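Local coordinates for protein MmoQ Response regulator (Methylococcus capsulatus, PDB 3LJX) that is a response regulator whose full-length form probably makes cyclic di-GMP from GTP, and of which this piece contains the HDOD domain, at residues D13-I25 and R97-W110. Sequence-based numbering, arbitrary orientation.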
loop_
_atom_site.group_PDB
_atom_site.type_symbol
_atom_site.label_atom_id
_atom_site.label_comp_id
_atom_site.label_asym_id
_atom_site.label_seq_id
_atom_site.Cartn_x
_atom_site.Cartn_y
_atom_site.Cartn_z
ATOM N N ASP A 13 4.001 7.386 -11.696
ATOM C CA ASP A 13 4.402 6.665 -12.896
ATOM C C ASP A 13 5.772 6.019 -12.740
ATOM O O ASP A 13 6.027 4.967 -13.303
ATOM C CB ASP A 13 4.376 7.584 -14.121
ATOM C CG ASP A 13 2.969 8.077 -14.458
ATOM O OD1 ASP A 13 1.975 7.471 -13.991
ATOM O OD2 ASP A 13 2.855 9.079 -15.198
ATOM N N SER A 14 6.642 6.637 -11.948
ATOM C CA SER A 14 8.034 6.206 -11.859
ATOM C C SER A 14 8.286 5.141 -10.792
ATOM O O SER A 14 9.410 4.648 -10.660
ATOM C CB SER A 14 8.943 7.405 -11.573
ATOM O OG SER A 14 8.818 7.818 -10.209
ATOM N N LEU A 15 7.275 4.797 -10.003
ATOM C CA LEU A 15 7.511 3.794 -8.959
ATOM C C LEU A 15 7.763 2.415 -9.598
ATOM O O LEU A 15 7.035 1.996 -10.503
ATOM C CB LEU A 15 6.346 3.741 -7.966
ATOM C CG LEU A 15 5.965 5.052 -7.244
ATOM C CD1 LEU A 15 4.657 4.878 -6.480
ATOM C CD2 LEU A 15 7.068 5.540 -6.298
ATOM N N PRO A 16 8.805 1.707 -9.136
ATOM C CA PRO A 16 9.141 0.430 -9.771
ATOM C C PRO A 16 8.189 -0.696 -9.389
ATOM O O PRO A 16 7.416 -0.599 -8.419
ATOM C CB PRO A 16 10.539 0.138 -9.226
ATOM C CG PRO A 16 10.518 0.782 -7.861
ATOM C CD PRO A 16 9.726 2.035 -8.029
ATOM N N THR A 17 8.256 -1.761 -10.180
ATOM C CA THR A 17 7.572 -3.015 -9.906
ATOM C C THR A 17 8.644 -4.106 -9.879
ATOM O O THR A 17 9.658 -3.981 -10.566
ATOM C CB THR A 17 6.578 -3.317 -11.023
ATOM O OG1 THR A 17 5.556 -2.314 -11.034
ATOM C CG2 THR A 17 5.946 -4.706 -10.842
ATOM N N ALA A 18 8.445 -5.162 -9.090
ATOM C CA ALA A 18 9.394 -6.286 -9.075
ATOM C C ALA A 18 9.515 -6.942 -10.459
ATOM O O ALA A 18 8.521 -7.110 -11.171
ATOM C CB ALA A 18 9.002 -7.330 -8.013
ATOM N N SER A 19 10.737 -7.306 -10.838
ATOM C CA SER A 19 10.986 -7.938 -12.139
ATOM C C SER A 19 10.107 -9.153 -12.383
ATOM O O SER A 19 9.480 -9.263 -13.434
ATOM C CB SER A 19 12.457 -8.331 -12.282
ATOM O OG SER A 19 13.256 -7.173 -12.424
ATOM N N ARG A 20 10.051 -10.057 -11.410
ATOM C CA ARG A 20 9.264 -11.281 -11.549
ATOM C C ARG A 20 7.765 -10.989 -11.677
ATOM O O ARG A 20 7.057 -11.601 -12.476
ATOM C CB ARG A 20 9.507 -12.211 -10.358
ATOM C CG ARG A 20 8.678 -13.489 -10.407
ATOM C CD ARG A 20 8.781 -14.282 -9.108
ATOM N NE ARG A 20 8.247 -13.538 -7.967
ATOM C CZ ARG A 20 8.184 -14.014 -6.726
ATOM N NH1 ARG A 20 8.622 -15.238 -6.456
ATOM N NH2 ARG A 20 7.680 -13.266 -5.751
ATOM N N THR A 21 7.285 -10.060 -10.864
ATOM C CA THR A 21 5.887 -9.657 -10.896
ATOM C C THR A 21 5.541 -8.949 -12.224
ATOM O O THR A 21 4.511 -9.233 -12.848
ATOM C CB THR A 21 5.585 -8.738 -9.701
ATOM O OG1 THR A 21 5.839 -9.457 -8.486
ATOM C CG2 THR A 21 4.146 -8.270 -9.730
ATOM N N ALA A 22 6.406 -8.039 -12.657
ATOM C CA ALA A 22 6.197 -7.379 -13.937
ATOM C C ALA A 22 6.136 -8.427 -15.050
ATOM O O ALA A 22 5.203 -8.426 -15.857
ATOM C CB ALA A 22 7.289 -6.342 -14.213
ATOM N N ALA A 23 7.111 -9.335 -15.084
ATOM C CA ALA A 23 7.130 -10.370 -16.125
ATOM C C ALA A 23 5.795 -11.090 -16.187
ATOM O O ALA A 23 5.232 -11.279 -17.267
ATOM C CB ALA A 23 8.255 -11.369 -15.890
ATOM N N ALA A 24 5.281 -11.479 -15.024
ATOM C CA ALA A 24 4.016 -12.206 -14.965
ATOM C C ALA A 24 2.809 -11.340 -15.348
ATOM O O ALA A 24 1.842 -11.831 -15.937
ATOM C CB ALA A 24 3.816 -12.820 -13.595
ATOM N N ILE A 25 2.851 -10.061 -14.994
ATOM C CA ILE A 25 1.759 -9.171 -15.349
ATOM C C ILE A 25 1.740 -9.000 -16.867
ATOM O O ILE A 25 0.682 -9.121 -17.499
ATOM C CB ILE A 25 1.861 -7.800 -14.629
ATOM C CG1 ILE A 25 1.462 -7.936 -13.155
ATOM C CG2 ILE A 25 0.959 -6.780 -15.302
ATOM C CD1 ILE A 25 1.842 -6.738 -12.302
ATOM N N ARG A 97 15.493 0.293 -12.203
ATOM C CA ARG A 97 14.100 0.376 -11.767
ATOM C C ARG A 97 13.896 -0.178 -10.351
ATOM O O ARG A 97 13.593 0.585 -9.432
ATOM C CB ARG A 97 13.169 -0.334 -12.765
ATOM C CG ARG A 97 11.685 0.047 -12.654
ATOM C CD ARG A 97 10.790 -1.169 -12.355
ATOM N NE ARG A 97 10.224 -1.795 -13.549
ATOM C CZ ARG A 97 10.407 -3.070 -13.899
ATOM N NH1 ARG A 97 11.151 -3.881 -13.151
ATOM N NH2 ARG A 97 9.844 -3.538 -15.005
ATOM N N GLU A 98 14.084 -1.490 -10.174
ATOM C CA GLU A 98 13.680 -2.177 -8.932
ATOM C C GLU A 98 14.792 -2.704 -7.993
ATOM O O GLU A 98 14.776 -3.886 -7.631
ATOM C CB GLU A 98 12.683 -3.321 -9.249
ATOM C CG GLU A 98 13.278 -4.615 -9.847
ATOM C CD GLU A 98 13.068 -5.857 -8.955
ATOM O OE1 GLU A 98 13.038 -6.991 -9.482
ATOM O OE2 GLU A 98 12.935 -5.706 -7.723
ATOM N N GLY A 99 15.712 -1.845 -7.546
ATOM C CA GLY A 99 15.683 -0.418 -7.799
ATOM C C GLY A 99 16.964 0.297 -7.400
ATOM O O GLY A 99 17.907 -0.298 -6.873
ATOM N N ARG A 100 16.988 1.599 -7.642
ATOM C CA ARG A 100 18.200 2.380 -7.504
ATOM C C ARG A 100 18.661 2.645 -6.062
ATOM O O ARG A 100 19.859 2.787 -5.834
ATOM C CB ARG A 100 18.069 3.683 -8.301
ATOM C CG ARG A 100 18.183 3.467 -9.805
ATOM C CD ARG A 100 17.741 4.684 -10.612
ATOM N NE ARG A 100 18.084 4.545 -12.029
ATOM C CZ ARG A 100 17.387 3.826 -12.909
ATOM N NH1 ARG A 100 16.299 3.166 -12.525
ATOM N NH2 ARG A 100 17.781 3.759 -14.177
ATOM N N CYS A 101 17.740 2.706 -5.093
ATOM C CA CYS A 101 18.129 2.999 -3.702
ATOM C C CYS A 101 18.861 1.825 -3.045
ATOM O O CYS A 101 18.241 0.867 -2.561
ATOM C CB CYS A 101 16.930 3.423 -2.847
ATOM S SG CYS A 101 17.381 3.841 -1.137
ATOM N N GLU A 102 20.187 1.920 -3.019
ATOM C CA GLU A 102 21.050 0.823 -2.593
ATOM C C GLU A 102 20.636 0.197 -1.249
ATOM O O GLU A 102 20.490 -1.032 -1.140
ATOM C CB GLU A 102 22.508 1.308 -2.551
ATOM C CG GLU A 102 23.534 0.222 -2.267
ATOM C CD GLU A 102 24.965 0.695 -2.497
ATOM O OE1 GLU A 102 25.162 1.718 -3.196
ATOM O OE2 GLU A 102 25.896 0.034 -1.983
ATOM N N ALA A 103 20.433 1.040 -0.236
ATOM C CA ALA A 103 20.140 0.550 1.111
ATOM C C ALA A 103 18.682 0.099 1.352
ATOM O O ALA A 103 18.380 -0.482 2.387
ATOM C CB ALA A 103 20.571 1.585 2.160
ATOM N N PHE A 104 17.787 0.352 0.401
ATOM C CA PHE A 104 16.382 -0.033 0.561
ATOM C C PHE A 104 16.139 -1.490 0.166
ATOM O O PHE A 104 16.472 -1.922 -0.943
ATOM C CB PHE A 104 15.465 0.884 -0.252
ATOM C CG PHE A 104 13.990 0.721 0.054
ATOM C CD1 PHE A 104 13.467 1.140 1.282
ATOM C CD2 PHE A 104 13.119 0.197 -0.898
ATOM C CE1 PHE A 104 12.105 1.011 1.567
ATOM C CE2 PHE A 104 11.758 0.071 -0.628
ATOM C CZ PHE A 104 11.251 0.482 0.610
ATOM N N ASP A 105 15.531 -2.239 1.079
ATOM C CA ASP A 105 15.249 -3.646 0.845
ATOM C C ASP A 105 13.955 -3.802 0.046
ATOM O O ASP A 105 12.880 -3.949 0.621
ATOM C CB ASP A 105 15.152 -4.385 2.185
ATOM C CG ASP A 105 15.151 -5.895 2.018
ATOM O OD1 ASP A 105 14.870 -6.376 0.895
ATOM O OD2 ASP A 105 15.417 -6.607 3.015
ATOM N N TYR A 106 14.061 -3.773 -1.277
ATOM C CA TYR A 106 12.883 -3.809 -2.134
ATOM C C TYR A 106 12.115 -5.129 -2.018
ATOM O O TYR A 106 10.883 -5.137 -1.932
ATOM C CB TYR A 106 13.261 -3.537 -3.584
ATOM C CG TYR A 106 13.683 -2.097 -3.880
ATOM C CD1 TYR A 106 14.987 -1.669 -3.651
ATOM C CD2 TYR A 106 12.777 -1.185 -4.429
ATOM C CE1 TYR A 106 15.373 -0.354 -3.950
ATOM C CE2 TYR A 106 13.147 0.118 -4.725
ATOM C CZ TYR A 106 14.444 0.536 -4.491
ATOM O OH TYR A 106 14.805 1.845 -4.778
ATOM N N ALA A 107 12.834 -6.249 -2.022
ATOM C CA ALA A 107 12.161 -7.531 -1.887
ATOM C C ALA A 107 11.367 -7.538 -0.584
ATOM O O ALA A 107 10.218 -7.982 -0.553
ATOM C CB ALA A 107 13.158 -8.692 -1.921
ATOM N N ALA A 108 11.973 -7.031 0.489
ATOM C CA ALA A 108 11.299 -7.042 1.783
ATOM C C ALA A 108 10.065 -6.159 1.708
ATOM O O ALA A 108 8.990 -6.523 2.198
ATOM C CB ALA A 108 12.239 -6.584 2.923
ATOM N N TYR A 109 10.221 -4.999 1.084
ATOM C CA TYR A 109 9.106 -4.076 0.974
ATOM C C TYR A 109 7.949 -4.740 0.222
ATOM O O TYR A 109 6.803 -4.673 0.660
ATOM C CB TYR A 109 9.513 -2.765 0.296
ATOM C CG TYR A 109 8.313 -1.987 -0.163
ATOM C CD1 TYR A 109 7.583 -1.200 0.726
ATOM C CD2 TYR A 109 7.869 -2.084 -1.475
ATOM C CE1 TYR A 109 6.453 -0.508 0.308
ATOM C CE2 TYR A 109 6.747 -1.394 -1.909
ATOM C CZ TYR A 109 6.040 -0.612 -1.020
ATOM O OH TYR A 109 4.913 0.053 -1.464
ATOM N N TRP A 110 8.241 -5.402 -0.893
ATOM C CA TRP A 110 7.160 -5.981 -1.691
ATOM C C TRP A 110 6.538 -7.164 -0.982
ATOM O O TRP A 110 5.329 -7.373 -1.042
ATOM C CB TRP A 110 7.621 -6.365 -3.102
ATOM C CG TRP A 110 7.753 -5.159 -4.002
ATOM C CD1 TRP A 110 6.830 -4.165 -4.177
ATOM C CD2 TRP A 110 8.865 -4.817 -4.831
ATOM N NE1 TRP A 110 7.303 -3.226 -5.052
ATOM C CE2 TRP A 110 8.551 -3.604 -5.472
ATOM C CE3 TRP A 110 10.096 -5.432 -5.099
ATOM C CZ2 TRP A 110 9.425 -2.980 -6.373
ATOM C CZ3 TRP A 110 10.971 -4.810 -5.996
ATOM C CH2 TRP A 110 10.629 -3.596 -6.614
HETATM O O HOH W 1 5.526 -1.816 -6.731
HETATM O O HOH W 2 11.614 -9.879 -8.729
#
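S19 gives two hydrogen bonds to E98, both ending on the carboxylate oxygen OE1. S19 N reaches E98 OE1 at 2.7 Å, nearly straight at 166° but from well above the carboxylate plane; S19 OG, 3.0 Å from the same E98 OE1, takes its anti lone pair. With chi1 at -71°, the S19 hydroxyl stays beside its own backbone N, and one residue thus grips the oxygen twice, although the E98 side chain is poorly ordered. A18 is the N-cap of helix 19-29, so the glutamate meets the first turn, where amide N-H groups have no carbonyl of the preceding turn to bond. A water accepts from R20 N and donates a weak bond to E98 OE1.

The apolar part centres on W110, near the start of helix 106-125. A18 CB lies over its six-membered ring, 3.9 Å from the centroid, a CH-pi contact, while P16 CG sits 4.2 Å from W110 CZ2. A second water bridges the indole to the loop, accepting from W110 NE1 and donating to P16 O. A leucine in place of W110 would probably leave A18 without its aromatic face and this water without its indole donor.

P16 also packs against Y106 and, through P16 CB, against R97 CD at 3.4 Å. The R97 chain, bent at chi2 and chi3, passes T17 and ends with NH2 near A22 CB, but it is poorly ordered.

An acidic side chain at a helix N-terminus should interact favourably with the helix dipole; here that polar grip and the indole packing together join the starts of two HDOD helices.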